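PDB 4R7F: uncharacterized protein from Parabacteroides merdae, which is of unknown function but has three immunoglobulin-like beta-sandwich domains and resembles type 9 secretion system plug proteins in its N-terminal region. Local coordinates for residues 79-84 against 106-111. Residues are numbered along the deposited sequence; the frame is centred on the assembly and turned at random.
Sequences QGTTID and DDVQFK
Thr81 meets Asp107 through its methyl group: CG2 of Thr81 lies 3.3 Å from Asp107 OD2 and 4.0 Å from Asp107 CB, so the methyl crosses the Asp107 side chain at a slant, nearest one carboxylate oxygen. No hydrogen bond crosses between 79-84 and 106-111. The Thr81 methyl gets there because CG2 is anti to the backbone N, which puts OG1 beside that nitrogen (chi1 -46°), in a loose approach to Val108, with 4.2 Å between Thr81 OG1 and Val108 CG2. The contact is small, burying 101 Å² in all, and the CA atoms of Thr81 and Asp107 are 7.7 Å apart, too far for direct strand pairing. Instead, each segment pairs with a different strand of the domain that matches the first domain of type 9 secretion plug proteins: 109-110 with 75-76, and 81-82 antiparallel to 53-60, where Gly80 (phi 76°) and Thr81 both face Tyr55 in a G1 beta bulge. Tyr55 also touches the side chains of both Thr81 and Val108, giving the two segments a common neighbour. Behind Asp107, Asn105 OD1 accepts hydrogen bonds from the backbone N of both Asp107 and Val108, holding the backbone from which the Asp107 side chain projects.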
ATOM      1  N   GLN A  79      22.899  -1.398 -31.154  1.00 49.32           N
ATOM      2  CA  GLN A  79      21.693  -0.744 -31.579  1.00 47.86           C
ATOM      3  C   GLN A  79      21.064  -1.573 -32.671  1.00 57.48           C
ATOM      4  O   GLN A  79      21.750  -2.338 -33.360  1.00 57.74           O
ATOM      5  CB  GLN A  79      22.003   0.636 -32.148  1.00 47.15           C
ATOM      6  CG  GLN A  79      22.578   1.629 -31.149  1.00 51.57           C
ATOM      7  CD  GLN A  79      21.575   2.129 -30.117  1.00 56.05           C
ATOM      8  OE1 GLN A  79      20.763   1.360 -29.577  1.00 42.70           O
ATOM      9  NE2 GLN A  79      21.665   3.422 -29.794  1.00 51.24           N
ATOM     10  N   GLY A  80      19.762  -1.403 -32.844  1.00 58.62           N
ATOM     11  CA  GLY A  80      19.058  -2.028 -33.956  1.00 52.10           C
ATOM     12  C   GLY A  80      18.797  -3.510 -33.765  1.00 45.83           C
ATOM     13  O   GLY A  80      18.738  -4.253 -34.723  1.00 53.74           O
ATOM     14  N   THR A  81      18.607  -3.933 -32.522  1.00 53.72           N
ATOM     15  CA  THR A  81      18.312  -5.315 -32.251  1.00 50.14           C
ATOM     16  C   THR A  81      16.859  -5.669 -32.582  1.00 59.50           C
ATOM     17  O   THR A  81      15.945  -4.867 -32.371  1.00 61.14           O
ATOM     18  CB  THR A  81      18.545  -5.625 -30.779  1.00 52.85           C
ATOM     19  OG1 THR A  81      19.797  -5.057 -30.367  1.00 58.85           O
ATOM     20  CG2 THR A  81      18.492  -7.132 -30.551  1.00 46.86           C
ATOM     21  N   THR A  82      16.679  -6.894 -33.068  1.00 54.08           N
ATOM     22  CA  THR A  82      15.345  -7.360 -33.442  0.50 52.65           C
ATOM     23  C   THR A  82      14.507  -7.762 -32.216  1.00 52.91           C
ATOM     24  O   THR A  82      15.001  -8.195 -31.177  1.00 56.35           O
ATOM     25  CB  THR A  82      15.390  -8.485 -34.517  0.50 54.22           C
ATOM     26  OG1 THR A  82      16.119  -8.020 -35.653  0.50 46.49           O
ATOM     27  CG2 THR A  82      13.987  -8.862 -35.003  0.50 51.52           C
ATOM     28  N   ILE A  83      13.202  -7.531 -32.339  1.00 53.06           N
ATOM     29  CA  ILE A  83      12.244  -7.933 -31.310  1.00 54.93           C
ATOM     30  C   ILE A  83      11.648  -9.270 -31.764  1.00 56.09           C
ATOM     31  O   ILE A  83      10.858  -9.331 -32.722  1.00 78.23           O
ATOM     32  CB  ILE A  83      11.173  -6.851 -31.082  1.00 48.68           C
ATOM     33  CG1 ILE A  83      11.858  -5.531 -30.705  1.00 50.93           C
ATOM     34  CG2 ILE A  83      10.207  -7.275 -29.976  1.00 50.37           C
ATOM     35  CD1 ILE A  83      10.905  -4.372 -30.463  1.00 53.84           C
ATOM     36  N   ASP A  84      12.084 -10.333 -31.084  1.00 69.07           N
ATOM     37  CA  ASP A  84      11.809 -11.697 -31.527  0.60 67.72           C
ATOM     38  C   ASP A  84      10.609 -12.287 -30.797  1.00 59.67           C
ATOM     39  O   ASP A  84       9.920 -13.112 -31.348  1.00 61.17           O
ATOM     40  CB  ASP A  84      13.055 -12.590 -31.326  0.60 69.19           C
ATOM     41  CG  ASP A  84      14.217 -12.204 -32.241  0.60 67.76           C
ATOM     42  OD1 ASP A  84      13.957 -11.667 -33.339  0.60 61.95           O
ATOM     43  OD2 ASP A  84      15.388 -12.446 -31.868  0.60 68.51           O
ATOM     44  N   ASP A 106      19.606 -10.814 -22.929  1.00 54.22           N
ATOM     45  CA  ASP A 106      20.851 -11.448 -23.416  1.00 64.12           C
ATOM     46  C   ASP A 106      21.603 -10.591 -24.450  1.00 52.14           C
ATOM     47  O   ASP A 106      22.810 -10.743 -24.598  1.00 44.84           O
ATOM     48  CB  ASP A 106      20.577 -12.846 -24.035  1.00 70.12           C
ATOM     49  CG  ASP A 106      20.443 -13.956 -22.994  1.00 64.36           C
ATOM     50  OD1 ASP A 106      20.490 -13.678 -21.782  1.00 67.35           O
ATOM     51  OD2 ASP A 106      20.279 -15.126 -23.393  1.00 85.60           O
ATOM     52  N   ASP A 107      20.891  -9.717 -25.162  1.00 48.74           N
ATOM     53  CA  ASP A 107      21.467  -8.889 -26.232  1.00 45.74           C
ATOM     54  C   ASP A 107      21.922  -7.506 -25.763  1.00 51.04           C
ATOM     55  O   ASP A 107      22.791  -6.895 -26.404  1.00 46.73           O
ATOM     56  CB  ASP A 107      20.421  -8.639 -27.335  1.00 57.11           C
ATOM     57  CG  ASP A 107      19.979  -9.911 -28.058  1.00 70.61           C
ATOM     58  OD1 ASP A 107      20.689 -10.947 -28.007  1.00 72.23           O
ATOM     59  OD2 ASP A 107      18.900  -9.855 -28.688  1.00 63.12           O
ATOM     60  N   VAL A 108      21.262  -6.977 -24.719  1.00 51.87           N
ATOM     61  CA  VAL A 108      21.547  -5.638 -24.187  1.00 48.57           C
ATOM     62  C   VAL A 108      21.506  -5.615 -22.669  1.00 46.15           C
ATOM     63  O   VAL A 108      20.524  -6.045 -22.040  1.00 42.68           O
ATOM     64  CB  VAL A 108      20.576  -4.567 -24.701  1.00 59.32           C
ATOM     65  CG1 VAL A 108      20.985  -3.195 -24.170  1.00 54.70           C
ATOM     66  CG2 VAL A 108      20.565  -4.555 -26.222  1.00 63.10           C
ATOM     67  N   GLN A 109      22.596  -5.124 -22.086  1.00 48.49           N
ATOM     68  CA  GLN A 109      22.658  -4.831 -20.665  1.00 47.71           C
ATOM     69  C   GLN A 109      23.131  -3.393 -20.522  1.00 55.07           C
ATOM     70  O   GLN A 109      23.731  -2.840 -21.444  1.00 47.23           O
ATOM     71  CB  GLN A 109      23.609  -5.772 -19.933  1.00 51.85           C
ATOM     72  CG  GLN A 109      23.483  -7.245 -20.298  1.00 57.80           C
ATOM     73  CD  GLN A 109      24.317  -7.616 -21.499  1.00 51.51           C
ATOM     74  OE1 GLN A 109      25.487  -7.233 -21.611  1.00 60.02           O
ATOM     75  NE2 GLN A 109      23.709  -8.348 -22.427  1.00 48.51           N
ATOM     76  N   PHE A 110      22.834  -2.791 -19.374  1.00 46.35           N
ATOM     77  CA  PHE A 110      23.136  -1.389 -19.148  1.00 46.61           C
ATOM     78  C   PHE A 110      24.369  -1.257 -18.276  1.00 47.34           C
ATOM     79  O   PHE A 110      24.576  -2.047 -17.368  1.00 42.36           O
ATOM     80  CB  PHE A 110      21.958  -0.699 -18.462  1.00 45.30           C
ATOM     81  CG  PHE A 110      20.655  -0.877 -19.183  1.00 38.46           C
ATOM     82  CD1 PHE A 110      20.447  -0.283 -20.396  1.00 37.80           C
ATOM     83  CD2 PHE A 110      19.644  -1.646 -18.636  1.00 38.17           C
ATOM     84  CE1 PHE A 110      19.259  -0.459 -21.071  1.00 41.49           C
ATOM     85  CE2 PHE A 110      18.448  -1.802 -19.289  1.00 39.52           C
ATOM     86  CZ  PHE A 110      18.262  -1.216 -20.518  1.00 38.05           C
ATOM     87  N   LYS A 111      25.168  -0.237 -18.549  1.00 39.01           N
ATOM     88  CA  LYS A 111      26.375  -0.005 -17.810  1.00 39.27           C
ATOM     89  C   LYS A 111      26.238   1.097 -16.785  1.00 43.43           C
ATOM     90  O   LYS A 111      27.080   1.188 -15.918  1.00 50.24           O
ATOM     91  CB  LYS A 111      27.498   0.376 -18.765  1.00 42.84           C
ATOM     92  CG  LYS A 111      27.981  -0.767 -19.619  1.00 46.71           C
ATOM     93  CD  LYS A 111      29.015  -0.276 -20.602  1.00 55.57           C
ATOM     94  CE  LYS A 111      29.589  -1.460 -21.352  1.00 69.81           C
ATOM     95  NZ  LYS A 111      30.435  -0.981 -22.466  1.00 82.94           N
TER